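Local coordinates for protein coatomer subunit delta (Saccharomyces cerevisiae, PDB 5FJZ) that binds tryptophan-based motifs such as that of Dsl1 through its mu-homology domain and, within the COPI coat, probably serves retrograde transport from Golgi to ER, at residues N13-S18 / Q242-A247; G40-R45 / T237-Q242; L44-N47 / H53-L56; K79-F82 / I88-R91; K95-N100 / L104-W109. All blocks are in the same frame, centred on the assembly; numbering follows the deposited sequence. Where two conformers were deposited one is given.

Interaction 1: residues N13-S18 / Q242-A247; sequences NGILIS and QSVVMA
Val244 offers one methyl to each of two isoleucines, Ile15 and Ile17, which stand on the same side of their strand. Val244 CG1 lies 3.8 Å from Ile15 CD1. The other branch, Val244 CG2, comes equally near to the Ile17 CD1 methyl, at 3.8 Å. With Ile17 the approach is tip to tip, while the Ile15 side chain crosses that of Val244 obliquely. In both isoleucines CG1 lies beside the backbone N, and the chain then runs on extended (chi2 176° for Ile15 and 160° for Ile17), carrying each CD1 methyl out to the valine. All three side chains are buried, and their contact is wholly apolar. A second ring of neighbours fills in around them: Leu44 lies against both isoleucines, Leu56 against Ile17, and Tyr256 against Ile15 and Val244. The backbones behind the side chains belong to separate sheets. Strand 15-27 is hydrogen-bonded to strand 33-46 on one flank and to strand 257-269 on the other, and strand 241-246 pairs with strand 54-58. In that second pairing Gln242 and Ser243 both face Lys57 as a classic beta bulge, just ahead of Val244. With 9.0 Å between the CA atoms of Ile15 and Val244, the two segments meet here through side-chain ends alone, as in the core of a beta sandwich such as that of the mu-homology domain.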
# COMPACT_ATOMS: atom_id res chain seq x y z
N ASN A 13 12.06 -26.80 -16.54
CA ASN A 13 13.03 -27.83 -16.98
C ASN A 13 14.24 -27.26 -17.74
O ASN A 13 15.12 -27.99 -18.26
CB ASN A 13 12.26 -28.91 -17.74
CG ASN A 13 11.25 -29.66 -16.86
OD1 ASN A 13 11.56 -30.10 -15.73
ND2 ASN A 13 10.03 -29.77 -17.34
N GLY A 14 14.28 -25.93 -17.78
CA GLY A 14 15.32 -25.17 -18.44
C GLY A 14 14.92 -23.73 -18.69
O GLY A 14 15.43 -22.77 -18.05
N ILE A 15 14.02 -23.57 -19.63
CA ILE A 15 13.34 -22.30 -19.89
C ILE A 15 11.86 -22.47 -19.63
O ILE A 15 11.22 -23.37 -20.19
CB ILE A 15 13.52 -21.81 -21.35
CG1 ILE A 15 15.01 -21.47 -21.57
CG2 ILE A 15 12.69 -20.57 -21.62
CD1 ILE A 15 15.37 -21.06 -22.96
N LEU A 16 11.29 -21.55 -18.84
CA LEU A 16 9.85 -21.49 -18.67
C LEU A 16 9.37 -20.11 -18.86
O LEU A 16 9.84 -19.18 -18.16
CB LEU A 16 9.44 -22.02 -17.27
CG LEU A 16 7.94 -21.97 -16.95
CD1 LEU A 16 7.15 -22.97 -17.81
CD2 LEU A 16 7.74 -22.35 -15.51
N ILE A 17 8.42 -19.94 -19.80
CA ILE A 17 7.85 -18.64 -20.10
C ILE A 17 6.43 -18.59 -19.57
O ILE A 17 5.64 -19.51 -19.81
CB ILE A 17 7.88 -18.38 -21.64
CG1 ILE A 17 9.32 -18.26 -22.15
CG2 ILE A 17 7.06 -17.15 -21.95
CD1 ILE A 17 9.41 -18.48 -23.64
N SER A 18 6.10 -17.53 -18.80
CA SER A 18 4.78 -17.37 -18.22
C SER A 18 4.15 -16.13 -18.81
O SER A 18 4.72 -15.05 -18.75
CB SER A 18 4.87 -17.27 -16.71
OG SER A 18 3.58 -17.12 -16.17
N GLN A 242 6.53 -18.05 -30.42
CA GLN A 242 6.78 -18.82 -31.68
C GLN A 242 7.97 -19.74 -31.53
O GLN A 242 7.93 -20.91 -31.88
CB GLN A 242 7.15 -17.78 -32.67
CG GLN A 242 7.64 -18.29 -33.97
CD GLN A 242 6.78 -17.56 -34.96
OE1 GLN A 242 7.21 -16.62 -35.60
NE2 GLN A 242 5.45 -17.93 -34.98
N SER A 243 9.05 -19.20 -30.99
CA SER A 243 10.18 -20.05 -30.70
C SER A 243 11.08 -19.34 -29.71
O SER A 243 10.96 -18.12 -29.42
CB SER A 243 11.00 -20.35 -31.96
OG SER A 243 11.44 -19.11 -32.52
N VAL A 244 12.03 -20.13 -29.22
CA VAL A 244 13.14 -19.61 -28.48
C VAL A 244 14.45 -20.09 -29.20
O VAL A 244 14.56 -21.25 -29.58
CB VAL A 244 13.10 -20.14 -27.04
CG1 VAL A 244 14.33 -19.61 -26.27
CG2 VAL A 244 11.84 -19.70 -26.29
N VAL A 245 15.45 -19.22 -29.20
CA VAL A 245 16.53 -19.28 -30.09
C VAL A 245 17.79 -18.78 -29.36
O VAL A 245 17.71 -17.93 -28.50
CB VAL A 245 16.02 -18.37 -31.25
CG1 VAL A 245 16.88 -17.16 -31.54
CG2 VAL A 245 15.48 -19.17 -32.41
N MET A 246 18.94 -19.28 -29.77
CA MET A 246 20.23 -18.75 -29.33
C MET A 246 20.35 -17.33 -29.79
O MET A 246 19.98 -17.03 -30.93
CB MET A 246 21.38 -19.60 -29.91
CG MET A 246 21.56 -20.94 -29.24
SD MET A 246 22.23 -20.69 -27.58
CE MET A 246 23.95 -20.27 -27.94
N ALA A 247 20.84 -16.46 -28.91
CA ALA A 247 20.91 -15.05 -29.19
C ALA A 247 21.85 -14.80 -30.35
O ALA A 247 21.65 -13.86 -31.11
CB ALA A 247 21.37 -14.24 -27.98

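Interaction 2: residues G40-R45 / T237-Q242; sequences GVLELR and TGMAIQ
The backbones of Leu42 and Met239 pass 8.8 Å apart at their CA atoms, too far for main-chain pairing, and the gap is filled by side chains. One methyl carries the contact: Leu42 CD1 lies 3.9 Å from Ile241 CD1 and, more loosely, 4.4 Å from Met239 SD. Ile241 folds back at its second torsion (chi2 -58°), which turns its CD1 onto the leucine instead of extending it, and the two side chains run at a slant to one another. The methionine is bent as well, at chi2 and chi3, and presents its sulfur to the leucine methyl. The three residues are buried and meet through apolar surface, with 92 Å² covered in all. Glu43, next to Leu42, lies against the backbone of the bound peptide. Met239 and Ile241 straddle the point where the incoming loop turns into strand 241-246. Around them, Trp109 of strand 104-113 touches both Leu42 and Met239, and Leu58 of strand 54-58 touches both Leu42 and Ile241. Strand 33-46, in the large sheet between strands 15-27 and 104-113, thereby packs against strand 241-246, the edge strand of the three-stranded sheet.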
# COMPACT_ATOMS: atom_id res chain seq x y z
N GLY A 40 -1.03 -7.13 -18.52
CA GLY A 40 -0.30 -8.40 -18.76
C GLY A 40 1.17 -8.30 -18.54
O GLY A 40 1.70 -7.23 -18.65
N VAL A 41 1.80 -9.43 -18.30
CA VAL A 41 3.24 -9.51 -18.22
C VAL A 41 3.70 -10.78 -18.83
O VAL A 41 3.06 -11.86 -18.67
CB VAL A 41 3.72 -9.33 -16.71
CG1 VAL A 41 3.34 -10.51 -15.84
CG2 VAL A 41 5.24 -9.28 -16.63
N LEU A 42 4.88 -10.75 -19.46
CA LEU A 42 5.58 -11.88 -19.92
C LEU A 42 6.81 -12.09 -19.03
O LEU A 42 7.66 -11.22 -18.95
CB LEU A 42 5.98 -11.60 -21.36
CG LEU A 42 6.41 -12.92 -21.93
CD1 LEU A 42 6.11 -13.12 -23.38
CD2 LEU A 42 7.87 -13.05 -21.74
N GLU A 43 6.86 -13.21 -18.32
CA GLU A 43 7.93 -13.54 -17.40
C GLU A 43 8.74 -14.69 -17.96
O GLU A 43 8.20 -15.67 -18.53
CB GLU A 43 7.37 -13.96 -16.06
CG GLU A 43 6.75 -12.82 -15.29
CD GLU A 43 6.18 -13.24 -13.94
OE1 GLU A 43 6.18 -14.44 -13.61
OE2 GLU A 43 5.71 -12.36 -13.22
N LEU A 44 10.04 -14.59 -17.79
CA LEU A 44 10.99 -15.61 -18.18
C LEU A 44 11.71 -16.18 -16.97
O LEU A 44 12.19 -15.40 -16.15
CB LEU A 44 12.00 -14.92 -19.17
CG LEU A 44 13.17 -15.76 -19.67
CD1 LEU A 44 12.63 -16.94 -20.42
CD2 LEU A 44 14.08 -14.88 -20.55
N ARG A 45 11.75 -17.50 -16.84
CA ARG A 45 12.52 -18.21 -15.85
C ARG A 45 13.52 -19.09 -16.61
O ARG A 45 13.15 -19.90 -17.50
CB ARG A 45 11.68 -19.03 -14.95
CG ARG A 45 10.87 -18.31 -13.88
CD ARG A 45 9.85 -19.23 -13.21
NE ARG A 45 10.45 -20.44 -12.64
CZ ARG A 45 9.77 -21.48 -12.13
NH1 ARG A 45 8.46 -21.47 -12.14
NH2 ARG A 45 10.39 -22.54 -11.62
N THR A 237 -5.49 -12.36 -24.55
CA THR A 237 -5.46 -11.30 -25.61
C THR A 237 -4.75 -11.85 -26.85
O THR A 237 -4.55 -11.11 -27.80
CB THR A 237 -4.74 -10.07 -25.14
OG1 THR A 237 -3.43 -10.47 -24.74
CG2 THR A 237 -5.51 -9.41 -24.00
N GLY A 238 -4.32 -13.11 -26.83
CA GLY A 238 -3.55 -13.67 -27.97
C GLY A 238 -2.04 -13.69 -27.88
O GLY A 238 -1.39 -14.03 -28.84
N MET A 239 -1.44 -13.27 -26.75
CA MET A 239 -0.01 -13.36 -26.61
C MET A 239 0.46 -14.82 -26.57
O MET A 239 -0.14 -15.67 -25.93
CB MET A 239 0.42 -12.56 -25.32
CG MET A 239 1.95 -12.44 -24.99
SD MET A 239 3.08 -11.76 -26.23
CE MET A 239 2.48 -10.07 -26.36
N ALA A 240 1.57 -15.07 -27.26
CA ALA A 240 2.09 -16.44 -27.41
C ALA A 240 3.53 -16.35 -27.97
O ALA A 240 3.97 -15.34 -28.45
CB ALA A 240 1.20 -17.22 -28.36
N ILE A 241 4.25 -17.47 -27.87
CA ILE A 241 5.62 -17.59 -28.25
C ILE A 241 5.70 -18.48 -29.51
O ILE A 241 5.04 -19.52 -29.59
CB ILE A 241 6.41 -18.29 -27.15
CG1 ILE A 241 6.31 -17.49 -25.84
CG2 ILE A 241 7.89 -18.48 -27.55
CD1 ILE A 241 6.79 -16.07 -25.91
N GLN A 242 6.53 -18.05 -30.42
CA GLN A 242 6.78 -18.82 -31.68
C GLN A 242 7.97 -19.74 -31.53
O GLN A 242 7.93 -20.91 -31.88
CB GLN A 242 7.15 -17.78 -32.67
CG GLN A 242 7.64 -18.29 -33.97
CD GLN A 242 6.78 -17.56 -34.96
OE1 GLN A 242 7.21 -16.62 -35.60
NE2 GLN A 242 5.45 -17.93 -34.98

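Interaction 3: residues L44-N47 / H53-L56; sequences LRIN and HSNL
Leu44 and Leu56, with Ile46 and Ser54 beside them, face each other across the two layers of a beta sandwich. Strand 33-46 belongs to the large sheet and strand 54-58 to the three-stranded one, so that the short connection after Asn47 carries the chain from one layer to the other. The CA atoms of Leu44 and Leu56 are 9.4 Å apart and those of Ile46 and Ser54 9.7 Å, a spacing bridged by side chains. Deep in the interior the leucines meet through single methyls, Leu44 CD1 lying 4.2 Å from Leu56 CD1. That approach is not a close one, but the pair is well surrounded, by side chains of strand 15-27 and by Ile88, which packs on Leu56. The other end of the contact is near the connection and opens toward solvent. There Asn47 is partly exposed, and His53 is exposed, its CB directed away from strand 33-46. Between core and connection, Ile46 stretches out (chi2 176°) so that its terminal methyl reaches the opposite strand, with Phe97 packing alongside. What it meets is a hydroxyl that already has a partner in the connection: Ser54 OG, placed between its own backbone N and carbonyl carbon at chi1 50°, is hydrogen-bonded to Leu51 O and lies 3.8 Å from Ile46 CD1.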
# COMPACT_ATOMS: atom_id res chain seq x y z
N LEU A 44 10.04 -14.59 -17.79
CA LEU A 44 10.99 -15.61 -18.18
C LEU A 44 11.71 -16.18 -16.97
O LEU A 44 12.19 -15.40 -16.15
CB LEU A 44 12.00 -14.92 -19.17
CG LEU A 44 13.17 -15.76 -19.67
CD1 LEU A 44 12.63 -16.94 -20.42
CD2 LEU A 44 14.08 -14.88 -20.55
N ARG A 45 11.75 -17.50 -16.84
CA ARG A 45 12.52 -18.21 -15.85
C ARG A 45 13.52 -19.09 -16.61
O ARG A 45 13.15 -19.90 -17.50
CB ARG A 45 11.68 -19.03 -14.95
CG ARG A 45 10.87 -18.31 -13.88
CD ARG A 45 9.85 -19.23 -13.21
NE ARG A 45 10.45 -20.44 -12.64
CZ ARG A 45 9.77 -21.48 -12.13
NH1 ARG A 45 8.46 -21.47 -12.14
NH2 ARG A 45 10.39 -22.54 -11.62
N ILE A 46 14.77 -18.97 -16.23
CA ILE A 46 15.82 -19.81 -16.75
C ILE A 46 16.62 -20.47 -15.63
O ILE A 46 17.06 -19.81 -14.70
CB ILE A 46 16.75 -19.04 -17.66
CG1 ILE A 46 15.93 -18.44 -18.81
CG2 ILE A 46 17.79 -19.98 -18.25
CD1 ILE A 46 16.72 -17.59 -19.74
N ASN A 47 16.78 -21.79 -15.70
CA ASN A 47 17.48 -22.46 -14.62
C ASN A 47 18.62 -23.32 -15.11
O ASN A 47 19.21 -24.03 -14.32
CB ASN A 47 16.51 -23.22 -13.73
CG ASN A 47 15.93 -24.45 -14.37
OD1 ASN A 47 16.28 -24.85 -15.51
ND2 ASN A 47 15.15 -25.12 -13.59
N HIS A 53 21.76 -17.53 -22.83
CA HIS A 53 22.09 -16.60 -23.94
C HIS A 53 21.08 -16.77 -25.05
O HIS A 53 21.42 -17.20 -26.15
CB HIS A 53 23.49 -16.92 -24.48
CG HIS A 53 24.60 -16.44 -23.60
ND1 HIS A 53 25.16 -17.23 -22.62
CD2 HIS A 53 25.25 -15.25 -23.55
CE1 HIS A 53 26.11 -16.55 -21.99
NE2 HIS A 53 26.20 -15.35 -22.55
N SER A 54 19.82 -16.51 -24.71
CA SER A 54 18.69 -16.87 -25.53
C SER A 54 17.86 -15.65 -25.84
O SER A 54 17.98 -14.58 -25.20
CB SER A 54 17.88 -17.94 -24.80
OG SER A 54 17.62 -17.53 -23.45
N ASN A 55 17.09 -15.75 -26.91
CA ASN A 55 16.17 -14.73 -27.29
C ASN A 55 14.82 -15.36 -27.59
O ASN A 55 14.72 -16.52 -27.99
CB ASN A 55 16.58 -13.99 -28.58
CG ASN A 55 17.76 -13.03 -28.40
OD1 ASN A 55 18.32 -12.78 -27.30
ND2 ASN A 55 18.19 -12.53 -29.52
N LEU A 56 13.75 -14.61 -27.33
CA LEU A 56 12.38 -15.18 -27.45
C LEU A 56 11.77 -14.55 -28.66
O LEU A 56 11.90 -13.37 -28.83
CB LEU A 56 11.51 -14.72 -26.26
CG LEU A 56 11.57 -15.42 -24.91
CD1 LEU A 56 12.89 -16.04 -24.52
CD2 LEU A 56 11.00 -14.52 -23.81

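Interaction 4: residues K79-F82 / I88-R91; sequences KQSF and ISLR
Ile88 meets Phe82 at the start of the segment, CD1 of the isoleucine 3.9 Å from CD1 of the ring. The CB of Ile88 points away from the helix, but chi2 of -57° folds the end of the chain back toward it, and the two side chains then lie next to each other, pointing the same way. This apolar corner is buried, with Leu58 and Leu107 also on the phenylalanine and Leu56 and Val106 on the isoleucine. Ser89 comes next and turns its CB toward the helix; Ser89 OG is 3.7 Å from Ser81 CB and 3.8 Å from Ser81 OG. The Ser81 hydroxyl is itself hydrogen-bonded to Asp78 OD2, just before the helix, while the backbone of Ser89 is hydrogen-bonded to that of Asp78, so that this aspartate ties both sides together. Leu90 packs instead on Phe97 and on an aromatic side chain of the bound peptide. Arg91 closes the segment: its side chain bends at chi3 (52°) and carries Arg91 NH2 to within 3.7 Å of Lys79 N, two nitrogens brought together without a bond. The guanidinium takes its partners outside the two segments, NE bonding to Pro75 O and NH2 forming a salt bridge to Asp215 of the third subunit, whose Tyr213 adds a cation-pi contact. The contact lays the first turn of helix 79-85 against the chain after strand 87-88, apolar at one end and polar at the other, where the arginine charge is probably balanced in part by that Asp215.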
# COMPACT_ATOMS: atom_id res chain seq x y z
N LYS A 79 14.25 -2.44 -26.83
CA LYS A 79 12.94 -2.01 -27.34
C LYS A 79 12.88 -2.07 -28.86
O LYS A 79 11.89 -2.53 -29.44
CB LYS A 79 12.62 -0.61 -26.82
CG LYS A 79 11.26 -0.04 -27.21
CD LYS A 79 10.16 -1.13 -27.17
CE LYS A 79 9.16 -0.95 -26.04
NZ LYS A 79 8.25 0.19 -26.35
N GLN A 80 13.98 -1.66 -29.51
CA GLN A 80 13.99 -1.62 -31.00
C GLN A 80 13.85 -2.97 -31.61
O GLN A 80 13.07 -3.12 -32.57
CB GLN A 80 15.27 -0.96 -31.53
CG GLN A 80 15.48 0.44 -31.02
CD GLN A 80 14.40 1.33 -31.60
OE1 GLN A 80 13.26 1.08 -31.29
NE2 GLN A 80 14.74 2.31 -32.48
N SER A 81 14.56 -3.98 -31.09
CA SER A 81 14.37 -5.37 -31.55
C SER A 81 12.95 -5.95 -31.29
O SER A 81 12.46 -6.75 -32.08
CB SER A 81 15.34 -6.33 -30.89
OG SER A 81 16.65 -6.02 -31.28
N PHE A 82 12.34 -5.56 -30.19
CA PHE A 82 10.97 -6.01 -29.95
C PHE A 82 10.00 -5.44 -31.01
O PHE A 82 9.15 -6.15 -31.63
CB PHE A 82 10.55 -5.56 -28.54
CG PHE A 82 9.08 -5.62 -28.34
CD1 PHE A 82 8.46 -6.86 -28.14
CD2 PHE A 82 8.32 -4.48 -28.34
CE1 PHE A 82 7.08 -6.93 -27.92
CE2 PHE A 82 6.95 -4.55 -28.12
CZ PHE A 82 6.35 -5.77 -27.95
N ILE A 88 12.50 -10.72 -28.13
CA ILE A 88 12.88 -10.32 -26.79
C ILE A 88 14.36 -10.69 -26.66
O ILE A 88 14.67 -11.88 -26.68
CB ILE A 88 12.04 -11.07 -25.73
CG1 ILE A 88 10.55 -10.69 -25.81
CG2 ILE A 88 12.53 -10.81 -24.32
CD1 ILE A 88 10.25 -9.22 -25.65
N SER A 89 15.18 -9.69 -26.41
CA SER A 89 16.65 -9.79 -26.42
C SER A 89 17.18 -8.71 -25.50
O SER A 89 16.54 -7.66 -25.33
CB SER A 89 17.19 -9.57 -27.84
OG SER A 89 17.06 -8.19 -28.23
N LEU A 90 18.37 -8.92 -24.92
CA LEU A 90 18.99 -7.90 -24.04
C LEU A 90 19.50 -6.68 -24.78
O LEU A 90 19.97 -6.78 -25.90
CB LEU A 90 20.10 -8.55 -23.21
CG LEU A 90 19.57 -9.57 -22.21
CD1 LEU A 90 20.69 -10.39 -21.64
CD2 LEU A 90 18.82 -8.88 -21.08
N ARG A 91 19.36 -5.51 -24.16
CA ARG A 91 19.84 -4.23 -24.73
C ARG A 91 21.41 -4.25 -24.73
O ARG A 91 22.03 -3.83 -25.70
CB ARG A 91 19.03 -2.94 -24.21
CG ARG A 91 19.42 -2.20 -22.95
CD ARG A 91 18.98 -0.70 -22.92
NE ARG A 91 17.55 -0.55 -23.21
CZ ARG A 91 16.96 0.06 -24.26
NH1 ARG A 91 17.67 0.67 -25.20
NH2 ARG A 91 15.61 0.04 -24.40

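Interaction 5: residues K95-N100 / L104-W109; sequences KAFPAN and LGVLRW
Leu104 is the bump and the bend between Phe97 and Pro98 the hollow that takes it. The Leu104 CD1 methyl enters between the two residues, 3.9 Å from Phe97 CD1 and 3.8 Å from Pro98 CD. The same Leu104 methyl also rests against main chain, 3.8 Å from Pro98 O, so that it touches ring, pyrrolidine and carbonyl at once. The second branch reaches less deeply, with Leu104 CD2 4.2 Å from Pro98 CG. Because CG lies beside the backbone N (chi1 -50°) and the chain then extends (chi2 173°), the forked end of the leucine is pushed forward into this bend, crossing both neighbours at a slant. One ring position further along, the phenylalanine reaches Val106, whose CG1 is 4.3 Å from Phe97 CE1, a looser fit than that of the leucine. Leu104 and Val106 stand two apart on their strand and both turn their CB atoms toward the loop, making a short ridge that the Phe97 ring meets obliquely. The surface so shaped also serves ligand binding: Phe97 and Leu104 each pack on an aromatic side chain of the Dsl1 peptide, Pro98 on its backbone, and Gly105 hydrogen-bonds to it, while Arg108 makes a cation-pi contact with one of its aromatic groups. Behind the contact, Phe97 is backed by Leu44 and Ile46 of strand 33-46. In the large sheet, strand 104-113 has strand 33-46 on one flank and strand 72-73 on the other.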
# COMPACT_ATOMS: atom_id res chain seq x y z
N LYS A 95 25.63 -9.48 -22.47
CA LYS A 95 25.17 -10.10 -21.24
C LYS A 95 24.24 -11.25 -21.51
O LYS A 95 23.89 -11.49 -22.63
CB LYS A 95 24.51 -9.04 -20.37
CG LYS A 95 25.49 -8.47 -19.36
CD LYS A 95 25.45 -6.96 -19.38
CE LYS A 95 26.33 -6.37 -18.28
NZ LYS A 95 27.79 -6.58 -18.52
N ALA A 96 23.85 -11.97 -20.47
CA ALA A 96 22.93 -13.10 -20.62
C ALA A 96 21.86 -12.96 -19.57
O ALA A 96 21.99 -12.13 -18.64
CB ALA A 96 23.65 -14.39 -20.40
N PHE A 97 20.79 -13.74 -19.68
CA PHE A 97 19.74 -13.65 -18.68
C PHE A 97 20.16 -14.30 -17.39
O PHE A 97 20.74 -15.39 -17.40
CB PHE A 97 18.45 -14.34 -19.17
CG PHE A 97 17.70 -13.54 -20.20
CD1 PHE A 97 17.03 -12.42 -19.85
CD2 PHE A 97 17.66 -13.96 -21.50
CE1 PHE A 97 16.33 -11.66 -20.78
CE2 PHE A 97 16.96 -13.24 -22.43
CZ PHE A 97 16.26 -12.13 -22.07
N PRO A 98 19.87 -13.67 -16.27
CA PRO A 98 20.01 -14.47 -15.07
C PRO A 98 19.39 -15.86 -15.14
O PRO A 98 18.24 -16.00 -15.52
CB PRO A 98 19.28 -13.58 -13.98
CG PRO A 98 19.37 -12.25 -14.52
CD PRO A 98 19.25 -12.38 -16.01
N ALA A 99 20.15 -16.86 -14.71
CA ALA A 99 19.82 -18.24 -14.87
C ALA A 99 19.78 -18.99 -13.57
O ALA A 99 20.04 -20.18 -13.55
CB ALA A 99 20.82 -18.87 -15.87
N ASN A 100 19.34 -18.33 -12.49
CA ASN A 100 19.00 -19.01 -11.24
C ASN A 100 17.49 -19.01 -10.92
O ASN A 100 17.08 -18.82 -9.76
CB ASN A 100 19.81 -18.42 -10.10
CG ASN A 100 21.31 -18.70 -10.22
OD1 ASN A 100 21.75 -19.80 -10.06
ND2 ASN A 100 22.07 -17.68 -10.49
N LEU A 104 11.74 -13.26 -14.38
CA LEU A 104 12.21 -12.04 -15.02
C LEU A 104 11.09 -11.45 -15.88
O LEU A 104 10.71 -12.05 -16.90
CB LEU A 104 13.42 -12.31 -15.87
CG LEU A 104 14.54 -13.07 -15.24
CD1 LEU A 104 15.59 -13.39 -16.31
CD2 LEU A 104 15.20 -12.34 -14.08
N GLY A 105 10.50 -10.34 -15.43
CA GLY A 105 9.46 -9.60 -16.18
C GLY A 105 10.10 -8.88 -17.36
O GLY A 105 11.05 -8.07 -17.17
N VAL A 106 9.76 -9.27 -18.57
CA VAL A 106 10.50 -8.72 -19.74
C VAL A 106 9.64 -7.79 -20.55
O VAL A 106 10.14 -6.96 -21.31
CB VAL A 106 11.19 -9.80 -20.61
CG1 VAL A 106 12.33 -10.52 -19.84
CG2 VAL A 106 10.23 -10.77 -21.26
N LEU A 107 8.34 -7.98 -20.47
CA LEU A 107 7.42 -7.24 -21.27
C LEU A 107 6.12 -7.12 -20.52
O LEU A 107 5.67 -8.09 -19.87
CB LEU A 107 7.21 -7.97 -22.64
CG LEU A 107 6.20 -7.32 -23.57
CD1 LEU A 107 6.82 -6.06 -24.20
CD2 LEU A 107 5.87 -8.32 -24.70
N ARG A 108 5.50 -5.97 -20.59
CA ARG A 108 4.20 -5.69 -19.97
C ARG A 108 3.30 -4.93 -20.95
O ARG A 108 3.77 -4.30 -21.92
CB ARG A 108 4.41 -4.69 -18.80
CG ARG A 108 4.94 -5.36 -17.57
CD ARG A 108 5.30 -4.26 -16.59
NE ARG A 108 5.48 -4.82 -15.24
CZ ARG A 108 6.00 -4.12 -14.23
NH1 ARG A 108 6.41 -2.85 -14.40
NH2 ARG A 108 6.13 -4.70 -13.04
N TRP A 109 2.00 -5.04 -20.72
CA TRP A 109 0.99 -4.43 -21.54
C TRP A 109 -0.18 -4.08 -20.69
O TRP A 109 -0.38 -4.63 -19.64
CB TRP A 109 0.66 -5.30 -22.79
CG TRP A 109 0.21 -6.69 -22.54
CD1 TRP A 109 -1.09 -7.14 -22.53
CD2 TRP A 109 1.04 -7.82 -22.33
NE1 TRP A 109 -1.09 -8.54 -22.28
CE2 TRP A 109 0.21 -8.97 -22.22
CE3 TRP A 109 2.43 -8.03 -22.36
CZ2 TRP A 109 0.71 -10.17 -21.94
CZ3 TRP A 109 2.90 -9.25 -22.11
CH2 TRP A 109 2.09 -10.30 -21.89

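All five contacts lie on the same side of the chain's centre, in one part of the mu-homology domain. Interactions 1, 2 and 3 join the large mixed sheet to the three-stranded one; 1 and 2 both use strand 241-246, 2 and 3 strand 33-46, and the centres of 1 and 3 are only 5 Å apart. Along the chain, 2 to 5 all fall between the segments of 1; 4 and 5 also fall between those of 2, while 3 starts on residues shared with 2. Interaction 4 sets helix 79-85 against the loop after strand 87-88. Interaction 5, centred 7 Å from interaction 3, continues the core into the surface that holds the Dsl1 peptide.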